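Thioredoxin-like fold domain-containing protein (Enterococcus faecalis, PDB 1Z6M) is of unknown function but adopts a thioredoxin-like fold with a CxxC pattern at a helix start, consistent with a thiol-disulphide oxidoreductase. Local coordinates at residues Lys67-Glu72 and Ser136-Glu141; Phe34-Cys39 and Arg78-His83; Thr12-Glu17 and Lys30-Ile35; Tyr85-Ala90 and Lys127-Ala132. One frame throughout, in Å; residues are numbered along the deposited sequence. Where two conformers were deposited one is given.

Contact 1: residues Lys67-Glu72 and Ser136-Glu141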
# COMPACT_ATOMS: atom_id res chain seq x y z
N LYS A 67 -1.25 -3.50 -1.90
CA LYS A 67 -0.18 -4.46 -2.16
C LYS A 67 1.06 -4.00 -1.43
O LYS A 67 1.70 -3.03 -1.83
CB LYS A 67 0.05 -4.58 -3.67
CG LYS A 67 -1.21 -5.13 -4.36
CD LYS A 67 -1.07 -5.19 -5.86
CE LYS A 67 -2.37 -5.60 -6.54
NZ LYS A 67 -2.62 -7.09 -6.54
N LEU A 68 1.38 -4.70 -0.35
CA LEU A 68 2.53 -4.33 0.50
C LEU A 68 3.78 -4.91 -0.13
O LEU A 68 4.01 -6.12 -0.12
CB LEU A 68 2.31 -4.80 1.94
CG LEU A 68 1.06 -4.20 2.60
CD1 LEU A 68 0.94 -4.71 4.02
CD2 LEU A 68 1.06 -2.68 2.59
N PHE A 69 4.56 -4.00 -0.72
CA PHE A 69 5.69 -4.33 -1.58
C PHE A 69 6.96 -4.30 -0.72
O PHE A 69 7.45 -3.22 -0.34
CB PHE A 69 5.73 -3.26 -2.68
CG PHE A 69 6.66 -3.52 -3.85
CD1 PHE A 69 7.51 -4.62 -3.93
CD2 PHE A 69 6.70 -2.58 -4.89
CE1 PHE A 69 8.36 -4.78 -5.04
CE2 PHE A 69 7.54 -2.74 -5.97
CZ PHE A 69 8.38 -3.84 -6.05
N ASP A 70 7.48 -5.49 -0.38
CA ASP A 70 8.79 -5.55 0.32
C ASP A 70 9.88 -5.12 -0.65
O ASP A 70 9.94 -5.62 -1.78
CB ASP A 70 9.16 -6.92 0.92
CG ASP A 70 8.16 -7.43 1.97
OD1 ASP A 70 7.12 -6.78 2.26
OD2 ASP A 70 8.47 -8.50 2.54
N LYS A 71 10.76 -4.23 -0.20
CA LYS A 71 11.73 -3.60 -1.09
C LYS A 71 13.14 -3.83 -0.59
O LYS A 71 13.35 -4.13 0.58
CB LYS A 71 11.46 -2.09 -1.18
CG LYS A 71 10.15 -1.70 -1.85
CD LYS A 71 10.13 -2.01 -3.34
CE LYS A 71 11.06 -1.12 -4.14
NZ LYS A 71 11.33 -1.75 -5.45
N GLU A 72 14.10 -3.63 -1.49
CA GLU A 72 15.51 -3.91 -1.23
C GLU A 72 16.26 -2.78 -0.53
O GLU A 72 17.22 -3.03 0.21
CB GLU A 72 16.22 -4.24 -2.55
CG GLU A 72 15.74 -5.53 -3.20
CD GLU A 72 16.17 -6.77 -2.43
OE1 GLU A 72 17.37 -7.11 -2.47
OE2 GLU A 72 15.31 -7.41 -1.79
N SER A 136 5.85 -12.79 -1.98
CA SER A 136 6.46 -13.10 -3.26
C SER A 136 5.53 -12.71 -4.41
O SER A 136 5.97 -12.23 -5.45
CB SER A 136 6.83 -14.58 -3.31
OG SER A 136 6.94 -15.07 -4.63
N ALA A 137 4.22 -12.92 -4.21
CA ALA A 137 3.25 -12.62 -5.26
C ALA A 137 3.24 -11.12 -5.57
O ALA A 137 3.20 -10.73 -6.73
CB ALA A 137 1.86 -13.09 -4.88
N VAL A 138 3.32 -10.28 -4.54
CA VAL A 138 3.38 -8.84 -4.78
C VAL A 138 4.66 -8.45 -5.51
O VAL A 138 4.63 -7.65 -6.45
CB VAL A 138 3.23 -8.05 -3.47
CG1 VAL A 138 3.50 -6.58 -3.70
CG2 VAL A 138 1.82 -8.24 -2.92
N ILE A 139 5.80 -9.00 -5.09
CA ILE A 139 7.05 -8.71 -5.78
C ILE A 139 6.98 -9.16 -7.26
O ILE A 139 7.39 -8.42 -8.16
CB ILE A 139 8.24 -9.37 -5.07
CG1 ILE A 139 8.46 -8.71 -3.71
CG2 ILE A 139 9.50 -9.33 -5.94
CD1 ILE A 139 9.35 -9.51 -2.79
N ALA A 140 6.45 -10.35 -7.50
CA ALA A 140 6.32 -10.90 -8.85
C ALA A 140 5.38 -10.06 -9.71
O ALA A 140 5.65 -9.83 -10.88
CB ALA A 140 5.85 -12.34 -8.79
N GLU A 141 4.28 -9.59 -9.12
CA GLU A 141 3.31 -8.76 -9.82
C GLU A 141 3.92 -7.41 -10.18
O GLU A 141 3.80 -6.95 -11.32
CB GLU A 141 2.06 -8.59 -8.97
CG GLU A 141 0.95 -7.82 -9.63
CD GLU A 141 -0.25 -7.57 -8.73
OE1 GLU A 141 -0.38 -8.23 -7.67
OE2 GLU A 141 -1.09 -6.72 -9.10
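In the thioredoxin-like fold, helices lie against a central sheet, and here Val138 and Glu141 of helix 132-145 settle on the end of strand 62-68 and the chain that leaves it. Lys67 points its CB at the helix, whereas Leu68 turns to the other face, the alternation expected of a strand. Val138 is buried against the strand end. Its CG1, anti to the backbone N (chi1 171°), reaches the chain just past the strand, 3.6 Å from the carbonyl O of Leu68 and 3.8 Å from Phe69 CA, while CG2 lies beside the CB of Lys67. One turn of helix further on, Glu141 ends in a carboxylate that the ammonium group of Lys67 approaches almost crosswise, the two side chains meeting at about a right angle. The short bond of this salt bridge joins NZ to OE1 on its syn side; the one to OE2 is weak. The ammonium also donates to the carbonyl oxygens of Asn15 and Thr18, and Glu141 OE2 accepts from Asn15 N. This buried charge pair is thus tied into the N-terminal loop as well, a web that would be expected to stabilise both ionised groups. Ile139, a solvent-exposed residue, brings CG1 to the rim of the Phe69 ring near its plane, 4.2 Å from CE1, the two side chains again crossing steeply. One face of that ring carries Lys71, whose CD stands 3.5 Å above its centre. The chain of Lys67 runs extended until its last torsion, where chi4 of -81° swings NZ to within 2.8 Å of Glu141 OE1.

Contact 2: residues Phe34-Cys39 and Arg78-His83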
# COMPACT_ATOMS: atom_id res chain seq x y z
N PHE A 34 0.44 -0.03 -4.72
CA PHE A 34 1.72 -0.63 -4.33
C PHE A 34 2.41 0.34 -3.38
O PHE A 34 2.73 1.47 -3.75
CB PHE A 34 2.62 -0.86 -5.56
CG PHE A 34 2.18 -2.00 -6.44
CD1 PHE A 34 1.19 -1.81 -7.41
CD2 PHE A 34 2.73 -3.27 -6.28
CE1 PHE A 34 0.79 -2.86 -8.24
CE2 PHE A 34 2.33 -4.32 -7.09
CZ PHE A 34 1.36 -4.13 -8.06
N ILE A 35 2.61 -0.10 -2.15
CA ILE A 35 3.16 0.76 -1.12
C ILE A 35 4.16 -0.00 -0.25
O ILE A 35 4.16 -1.24 -0.19
CB ILE A 35 2.08 1.41 -0.20
CG1 ILE A 35 1.31 0.34 0.56
CG2 ILE A 35 1.13 2.36 -0.99
CD1 ILE A 35 0.49 0.92 1.71
N ASN A 36 5.02 0.75 0.42
CA ASN A 36 5.83 0.19 1.49
C ASN A 36 5.61 1.10 2.70
O ASN A 36 5.70 2.33 2.58
CB ASN A 36 7.31 0.12 1.07
CG ASN A 36 8.21 -0.44 2.16
OD1 ASN A 36 8.36 0.15 3.22
ND2 ASN A 36 8.81 -1.61 1.90
N VAL A 37 5.29 0.52 3.84
CA VAL A 37 4.84 1.32 4.98
C VAL A 37 5.92 2.14 5.65
O VAL A 37 5.61 2.99 6.48
CB VAL A 37 4.07 0.51 6.07
CG1 VAL A 37 2.79 -0.06 5.51
CG2 VAL A 37 4.96 -0.55 6.74
N ARG A 38 7.19 1.93 5.28
CA ARG A 38 8.25 2.82 5.78
C ARG A 38 8.46 4.04 4.89
O ARG A 38 9.14 4.99 5.26
CB ARG A 38 9.58 2.08 5.97
CG ARG A 38 10.53 2.78 6.97
CD ARG A 38 11.63 3.57 6.29
NE ARG A 38 12.39 4.38 7.25
CZ ARG A 38 12.03 5.60 7.64
NH1 ARG A 38 10.92 6.16 7.17
NH2 ARG A 38 12.77 6.26 8.51
N CYS A 39 7.88 4.00 3.70
CA CYS A 39 8.14 5.05 2.74
C CYS A 39 7.41 6.35 3.10
O CYS A 39 6.20 6.34 3.28
CB CYS A 39 7.74 4.55 1.35
SG CYS A 39 7.77 5.83 0.09
N ARG A 78 12.99 -1.86 6.78
CA ARG A 78 12.23 -1.72 8.01
C ARG A 78 10.73 -1.88 7.75
O ARG A 78 10.01 -2.51 8.54
CB ARG A 78 12.52 -0.37 8.68
CG ARG A 78 13.84 -0.30 9.51
CD ARG A 78 14.98 0.43 8.79
NE ARG A 78 15.76 -0.41 7.87
CZ ARG A 78 16.75 -1.22 8.24
NH1 ARG A 78 17.06 -1.37 9.52
NH2 ARG A 78 17.40 -1.91 7.31
N GLY A 79 10.26 -1.30 6.64
CA GLY A 79 8.87 -1.46 6.23
C GLY A 79 8.53 -2.90 5.96
O GLY A 79 7.44 -3.36 6.30
N ASN A 80 9.46 -3.62 5.33
CA ASN A 80 9.23 -5.03 5.05
C ASN A 80 8.86 -5.80 6.32
O ASN A 80 7.95 -6.63 6.30
CB ASN A 80 10.47 -5.69 4.43
CG ASN A 80 10.92 -5.06 3.12
OD1 ASN A 80 10.29 -4.15 2.60
ND2 ASN A 80 12.03 -5.58 2.58
N VAL A 81 9.57 -5.53 7.41
CA VAL A 81 9.29 -6.19 8.67
C VAL A 81 7.85 -5.90 9.08
O VAL A 81 7.10 -6.83 9.40
CB VAL A 81 10.25 -5.73 9.79
CG1 VAL A 81 9.87 -6.38 11.12
CG2 VAL A 81 11.71 -6.03 9.43
N MSE A 82 7.45 -4.63 9.05
CA MSE A 82 6.10 -4.25 9.41
C MSE A 82 5.02 -4.91 8.56
O MSE A 82 3.96 -5.27 9.07
CB MSE A 82 5.95 -2.73 9.37
CG MSE A 82 6.52 -2.03 10.60
SE MSE A 82 5.49 -2.29 12.11
CE MSE A 82 6.55 -1.51 13.37
N HIS A 83 5.30 -5.08 7.27
CA HIS A 83 4.36 -5.74 6.36
C HIS A 83 3.98 -7.13 6.83
O HIS A 83 2.92 -7.64 6.48
CB HIS A 83 4.96 -5.86 4.97
CG HIS A 83 5.13 -4.55 4.27
ND1 HIS A 83 5.84 -4.44 3.10
CD2 HIS A 83 4.68 -3.31 4.56
CE1 HIS A 83 5.80 -3.18 2.69
NE2 HIS A 83 5.12 -2.47 3.56
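Asn36 and His83 meet where strand 29-35 gives way to the turn that ends on Cys39, the first cysteine of the CxxC pattern, and the asparagine can be followed outward atom by atom. Its CB lies 4.0 Å from CE1 of the imidazole. CG, anti to the backbone N (chi1 180°), moves closer to that same carbon, the amide and ring planes being 57° apart. The amide then divides its work. OD1 turns back to accept the backbone N-H of Arg38 at 3.0 Å, an Asx turn laid over the type I turn Asn36-Cys39; the same oxygen rests 3.5 Å from CA of Gly79, a close approach made possible by a residue with no side chain. ND2 makes a weak, bent bond to OD1 of Asn80, whose own ND2 goes to the carbonyl O of Lys71, and donates also to the carbonyl O of Phe69. Beside it, the His83 ring presents its edge: NE2 accepts from the backbone N of Val37 at 3.0 Å, nearly straight (162°), with the donor tilted slightly out of the ring plane. Over one face of the imidazole sits the carbonyl O of Gly79, a turn earlier in the same helix. Arg38 and Arg78 run side by side, with CB of Arg38 against Gly79 N, and Arg38 NE goes to the carbonyl O of Gly109. Helix 77-83 is thereby held on the loop between strand 29-35 and helix 40-58, with Asp70 OD1 accepting from His83 ND1 and Trp108 of helix 105-108 packed on Val37, Arg38 and Met82.

Contact 3: residues Thr12-Glu17 and Lys30-Ile35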
# COMPACT_ATOMS: atom_id res chain seq x y z
N THR A 12 -1.76 -3.53 -17.41
CA THR A 12 -2.53 -4.75 -17.68
C THR A 12 -2.02 -5.95 -16.87
O THR A 12 -2.70 -6.97 -16.80
CB THR A 12 -2.56 -5.15 -19.18
OG1 THR A 12 -1.27 -5.64 -19.58
CG2 THR A 12 -3.00 -3.99 -20.05
N LYS A 13 -0.85 -5.82 -16.26
CA LYS A 13 -0.20 -6.95 -15.58
C LYS A 13 -0.44 -6.96 -14.08
O LYS A 13 0.04 -7.84 -13.37
CB LYS A 13 1.31 -7.00 -15.87
CG LYS A 13 1.68 -7.05 -17.32
CD LYS A 13 1.25 -8.33 -17.98
CE LYS A 13 1.64 -8.36 -19.47
NZ LYS A 13 3.09 -8.57 -19.71
N VAL A 14 -1.16 -5.97 -13.59
CA VAL A 14 -1.56 -5.97 -12.18
C VAL A 14 -2.91 -6.67 -12.06
O VAL A 14 -3.62 -6.83 -13.05
CB VAL A 14 -1.59 -4.53 -11.58
CG1 VAL A 14 -0.20 -3.89 -11.68
CG2 VAL A 14 -2.63 -3.66 -12.27
N ASN A 15 -3.25 -7.09 -10.85
CA ASN A 15 -4.53 -7.74 -10.62
C ASN A 15 -5.20 -7.20 -9.36
O ASN A 15 -4.57 -6.52 -8.54
CB ASN A 15 -4.36 -9.27 -10.56
CG ASN A 15 -3.52 -9.71 -9.36
OD1 ASN A 15 -3.94 -9.58 -8.21
ND2 ASN A 15 -2.32 -10.22 -9.63
N THR A 16 -6.48 -7.52 -9.22
CA THR A 16 -7.26 -7.10 -8.06
C THR A 16 -7.46 -8.24 -7.07
O THR A 16 -8.37 -8.20 -6.25
CB THR A 16 -8.63 -6.55 -8.50
OG1 THR A 16 -9.34 -7.58 -9.19
CG2 THR A 16 -8.43 -5.36 -9.42
N GLU A 17 -6.59 -9.25 -7.14
CA GLU A 17 -6.70 -10.43 -6.28
C GLU A 17 -5.75 -10.41 -5.09
O GLU A 17 -6.18 -10.59 -3.95
CB GLU A 17 -6.48 -11.70 -7.11
CG GLU A 17 -7.57 -11.95 -8.12
CD GLU A 17 -8.93 -12.23 -7.49
OE1 GLU A 17 -8.98 -12.99 -6.50
OE2 GLU A 17 -9.94 -11.69 -8.00
N LYS A 30 -11.69 -0.21 -9.11
CA LYS A 30 -10.65 -0.96 -8.41
C LYS A 30 -9.40 -0.12 -8.34
O LYS A 30 -8.84 0.25 -9.36
CB LYS A 30 -10.35 -2.27 -9.15
CG LYS A 30 -11.57 -3.18 -9.41
CD LYS A 30 -12.32 -3.55 -8.14
CE LYS A 30 -13.35 -4.62 -8.40
NZ LYS A 30 -14.25 -4.79 -7.24
N MSE A 31 -8.99 0.20 -7.12
CA MSE A 31 -7.83 1.05 -6.88
C MSE A 31 -6.70 0.17 -6.36
O MSE A 31 -6.79 -0.35 -5.25
CB MSE A 31 -8.18 2.13 -5.85
CG MSE A 31 -7.04 3.10 -5.53
SE MSE A 31 -7.54 4.48 -4.40
CE MSE A 31 -8.90 5.22 -5.38
N ILE A 32 -5.65 0.02 -7.16
CA ILE A 32 -4.51 -0.82 -6.80
C ILE A 32 -3.38 0.05 -6.27
O ILE A 32 -2.99 1.02 -6.91
CB ILE A 32 -4.06 -1.65 -8.03
CG1 ILE A 32 -5.12 -2.71 -8.38
CG2 ILE A 32 -2.70 -2.31 -7.79
CD1 ILE A 32 -5.04 -3.25 -9.79
N GLU A 33 -2.87 -0.29 -5.09
CA GLU A 33 -1.89 0.55 -4.41
C GLU A 33 -0.67 -0.26 -4.03
O GLU A 33 -0.73 -1.08 -3.10
CB GLU A 33 -2.49 1.19 -3.14
CG GLU A 33 -3.81 1.88 -3.42
CD GLU A 33 -4.51 2.43 -2.20
OE1 GLU A 33 -3.87 2.93 -1.24
OE2 GLU A 33 -5.75 2.39 -2.23
N PHE A 34 0.44 -0.03 -4.72
CA PHE A 34 1.72 -0.63 -4.33
C PHE A 34 2.41 0.34 -3.38
O PHE A 34 2.73 1.47 -3.75
CB PHE A 34 2.62 -0.86 -5.56
CG PHE A 34 2.18 -2.00 -6.44
CD1 PHE A 34 1.19 -1.81 -7.41
CD2 PHE A 34 2.73 -3.27 -6.28
CE1 PHE A 34 0.79 -2.86 -8.24
CE2 PHE A 34 2.33 -4.32 -7.09
CZ PHE A 34 1.36 -4.13 -8.06
N ILE A 35 2.61 -0.10 -2.15
CA ILE A 35 3.16 0.76 -1.12
C ILE A 35 4.16 -0.00 -0.25
O ILE A 35 4.16 -1.24 -0.19
CB ILE A 35 2.08 1.41 -0.20
CG1 ILE A 35 1.31 0.34 0.56
CG2 ILE A 35 1.13 2.36 -0.99
CD1 ILE A 35 0.49 0.92 1.71
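Val14 and Ile32 approach one another at a slant, the CG2 methyl of Val14 against the CD1 end of Ile32, and around this pair the N-terminal loop lies over strand 29-35. The loop runs at a steep angle to the strand, the directions of the touching parts differing by 126°, and no hydrogen bond joins the two segments; the contact is made by van der Waals touches. Ile32 CD1 is the shared point. It presses on CG2 of Val14 at 3.5 Å, tighter than usual van der Waals contact, lies equally near the carbonyl O of Asn15, and is 4.0 Å from Thr16 CG2. The two branches of Val14 have separate partners: with chi1 at -60°, CG1 stands anti to the carbonyl carbon and comes to the rim of the Phe34 ring, 3.7 Å from CE1 and near the ring plane, while CG2 keeps to Ile32. Two residues on, Thr16 lays its methyl across the root of Lys30 at about a right angle, CG2 lying 3.6 Å from CB and a little further from CG. Beyond this touch the lysine chain bends at chi2, and NZ serves the carbonyl oxygens of Ser25 and Ala27 and a salt bridge to Glu63. The loop has its own fastening as well: Asn15 OD1 accepts from Glu17 N at 2.9 Å on an in-plane lone pair, an Asx turn, and takes the N-H of Thr18 too. Lys30, Ile32 and Phe34 alternate with Met31 and Glu33. The side of the first three is covered by this loop and helix 132-145, the other by helix 40-58, the sheet between layers expected of a thioredoxin-like fold.

Contact 4: residues Tyr85-Ala90 and Lys127-Ala132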
# COMPACT_ATOMS: atom_id res chain seq x y z
N TYR A 85 3.38 -8.12 9.83
CA TYR A 85 2.52 -8.05 11.01
C TYR A 85 1.08 -7.69 10.64
O TYR A 85 0.26 -7.38 11.51
CB TYR A 85 3.10 -7.06 12.05
CG TYR A 85 4.32 -7.60 12.74
CD1 TYR A 85 5.58 -7.54 12.14
CD2 TYR A 85 4.21 -8.21 13.99
CE1 TYR A 85 6.71 -8.07 12.77
CE2 TYR A 85 5.33 -8.74 14.62
CZ TYR A 85 6.57 -8.67 14.00
OH TYR A 85 7.68 -9.20 14.62
N ILE A 86 0.78 -7.74 9.34
CA ILE A 86 -0.53 -7.40 8.83
C ILE A 86 -1.42 -8.62 8.83
O ILE A 86 -1.08 -9.67 8.27
CB ILE A 86 -0.42 -6.74 7.42
CG1 ILE A 86 0.19 -5.34 7.56
CG2 ILE A 86 -1.77 -6.72 6.70
CD1 ILE A 86 -0.72 -4.30 8.22
N ASP A 87 -2.58 -8.47 9.48
CA ASP A 87 -3.55 -9.54 9.62
C ASP A 87 -4.50 -9.52 8.44
O ASP A 87 -5.50 -8.81 8.45
CB ASP A 87 -4.33 -9.39 10.92
CG ASP A 87 -5.28 -10.55 11.17
OD1 ASP A 87 -5.37 -11.45 10.31
OD2 ASP A 87 -5.94 -10.55 12.23
N TYR A 88 -4.18 -10.31 7.42
CA TYR A 88 -4.99 -10.34 6.20
C TYR A 88 -6.39 -10.91 6.40
O TYR A 88 -7.27 -10.71 5.56
CB TYR A 88 -4.26 -11.06 5.05
CG TYR A 88 -3.14 -10.23 4.48
CD1 TYR A 88 -1.83 -10.38 4.95
CD2 TYR A 88 -3.38 -9.27 3.50
CE1 TYR A 88 -0.79 -9.61 4.44
CE2 TYR A 88 -2.35 -8.50 2.98
CZ TYR A 88 -1.06 -8.66 3.46
OH TYR A 88 -0.03 -7.90 2.94
N SER A 89 -6.61 -11.60 7.53
CA SER A 89 -7.91 -12.18 7.86
C SER A 89 -8.91 -11.12 8.37
O SER A 89 -10.11 -11.39 8.45
CB SER A 89 -7.76 -13.29 8.91
OG SER A 89 -7.59 -12.76 10.21
N ALA A 90 -8.40 -9.94 8.72
CA ALA A 90 -9.23 -8.88 9.30
C ALA A 90 -8.92 -7.54 8.63
O ALA A 90 -8.19 -6.71 9.19
CB ALA A 90 -8.98 -8.79 10.80
N LYS A 127 1.15 -9.17 15.92
CA LYS A 127 1.70 -10.51 15.93
C LYS A 127 2.32 -10.86 14.57
O LYS A 127 1.69 -10.58 13.57
CB LYS A 127 0.62 -11.52 16.32
CG LYS A 127 0.99 -12.96 16.11
CD LYS A 127 1.92 -13.47 17.21
CE LYS A 127 2.40 -14.89 16.94
NZ LYS A 127 2.46 -15.15 15.50
N GLU A 128 3.51 -11.43 14.58
CA GLU A 128 4.20 -11.77 13.33
C GLU A 128 3.42 -12.85 12.60
O GLU A 128 3.02 -13.84 13.22
CB GLU A 128 5.64 -12.23 13.60
CG GLU A 128 6.53 -12.34 12.35
CD GLU A 128 6.34 -13.65 11.59
OE1 GLU A 128 6.05 -14.70 12.22
OE2 GLU A 128 6.49 -13.63 10.35
N GLN A 129 3.19 -12.64 11.31
CA GLN A 129 2.41 -13.58 10.51
C GLN A 129 2.72 -13.44 9.03
O GLN A 129 1.80 -13.28 8.21
CB GLN A 129 0.92 -13.41 10.78
CG GLN A 129 0.40 -11.97 10.71
CD GLN A 129 -0.96 -11.83 11.35
OE1 GLN A 129 -1.97 -12.29 10.80
NE2 GLN A 129 -1.00 -11.22 12.52
N LYS A 130 4.00 -13.51 8.68
CA LYS A 130 4.41 -13.38 7.28
C LYS A 130 3.67 -14.40 6.42
O LYS A 130 3.59 -15.58 6.77
CB LYS A 130 5.93 -13.55 7.14
CG LYS A 130 6.48 -13.30 5.73
CD LYS A 130 8.00 -13.37 5.72
CE LYS A 130 8.59 -13.26 4.32
NZ LYS A 130 10.06 -13.53 4.37
N ASP A 131 3.11 -13.93 5.31
CA ASP A 131 2.56 -14.82 4.29
C ASP A 131 3.57 -14.79 3.14
O ASP A 131 3.56 -13.88 2.31
CB ASP A 131 1.17 -14.34 3.84
CG ASP A 131 0.54 -15.25 2.79
OD1 ASP A 131 1.27 -15.95 2.07
OD2 ASP A 131 -0.71 -15.23 2.68
N ALA A 132 4.48 -15.77 3.13
CA ALA A 132 5.58 -15.76 2.17
C ALA A 132 5.09 -15.77 0.72
O ALA A 132 5.68 -15.12 -0.15
CB ALA A 132 6.52 -16.93 2.43
O HOH W 1 -0.85 -8.40 13.91
O HOH W 2 1.21 -10.63 7.24
O HOH W 3 -2.50 -12.68 8.15
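Tyr85 offers one face of its ring to the backbone of Glu128, whose CA stands 3.4 Å above the plane, displaced toward the rim. This is a CH-pi contact, 3.8 Å from CA to the ring centroid. Lys127 N lies at the edge of the same ring, in its plane, and Glu128 CB comes beside CE2 and CZ. The Glu128 carboxylate is turned almost perpendicular to the ring; the side chain bends at chi2, and OE2 accepts Lys130 N from above the carboxylate plane. Tyr85 OH passes beyond, to Glu121 of helix 113-123. A second pair of flat groups, the Asp87 carboxylate and the Gln129 amide, is inclined by 41°, and OE1 of Gln129 lies 3.4 Å from CA of Asp87. Both loops belong to the helical part of the chain between strands 62-68 and 152-155, consistent with the helical insertion of DsbA-like members of the thioredoxin superfamily; one leads into helix 91-103, the other into helix 132-145. Asp87 forms an Asx turn in which OD1 takes both OG and N of Ser89 from the same face of the carboxylate, within the type I turn Asp87-Ala90. Gln129 folds back over its own loop: chi1 of 49° puts CG between the backbone N and carbonyl carbon, and NE2 donates to the carbonyl O of Lys127. Three waters do the polar bridging. One joins Tyr85 O to Lys127 N, another donates to both Ile86 O and Gln129 O, and the third takes the N-H of Tyr88 and gives a 2.7 Å bond to OE1 of Gln129.

Contacts 1 and 2 are buried, while contacts 3 and 4 are partly open. Contacts 1 and 3 share one face of the sheet and join through Glu141 and Lys67 to Asn15, adding a charge pair to an otherwise apolar layer. Contact 2 uses the other end of strand 29-35 and meets contact 1 through Asp70 with His83; its chemistry is mainly directed hydrogen bonding near the CxxC pattern. Contact 4, about 19 Å from contact 3 between centres, joins two loops by a CH-pi contact and three bridging waters, and touches contact 1 where Leu68 meets Ile86 and Tyr88. Direct contacts, apolar or polar, thus characterise the sheet, and water bridges the loops of contact 4.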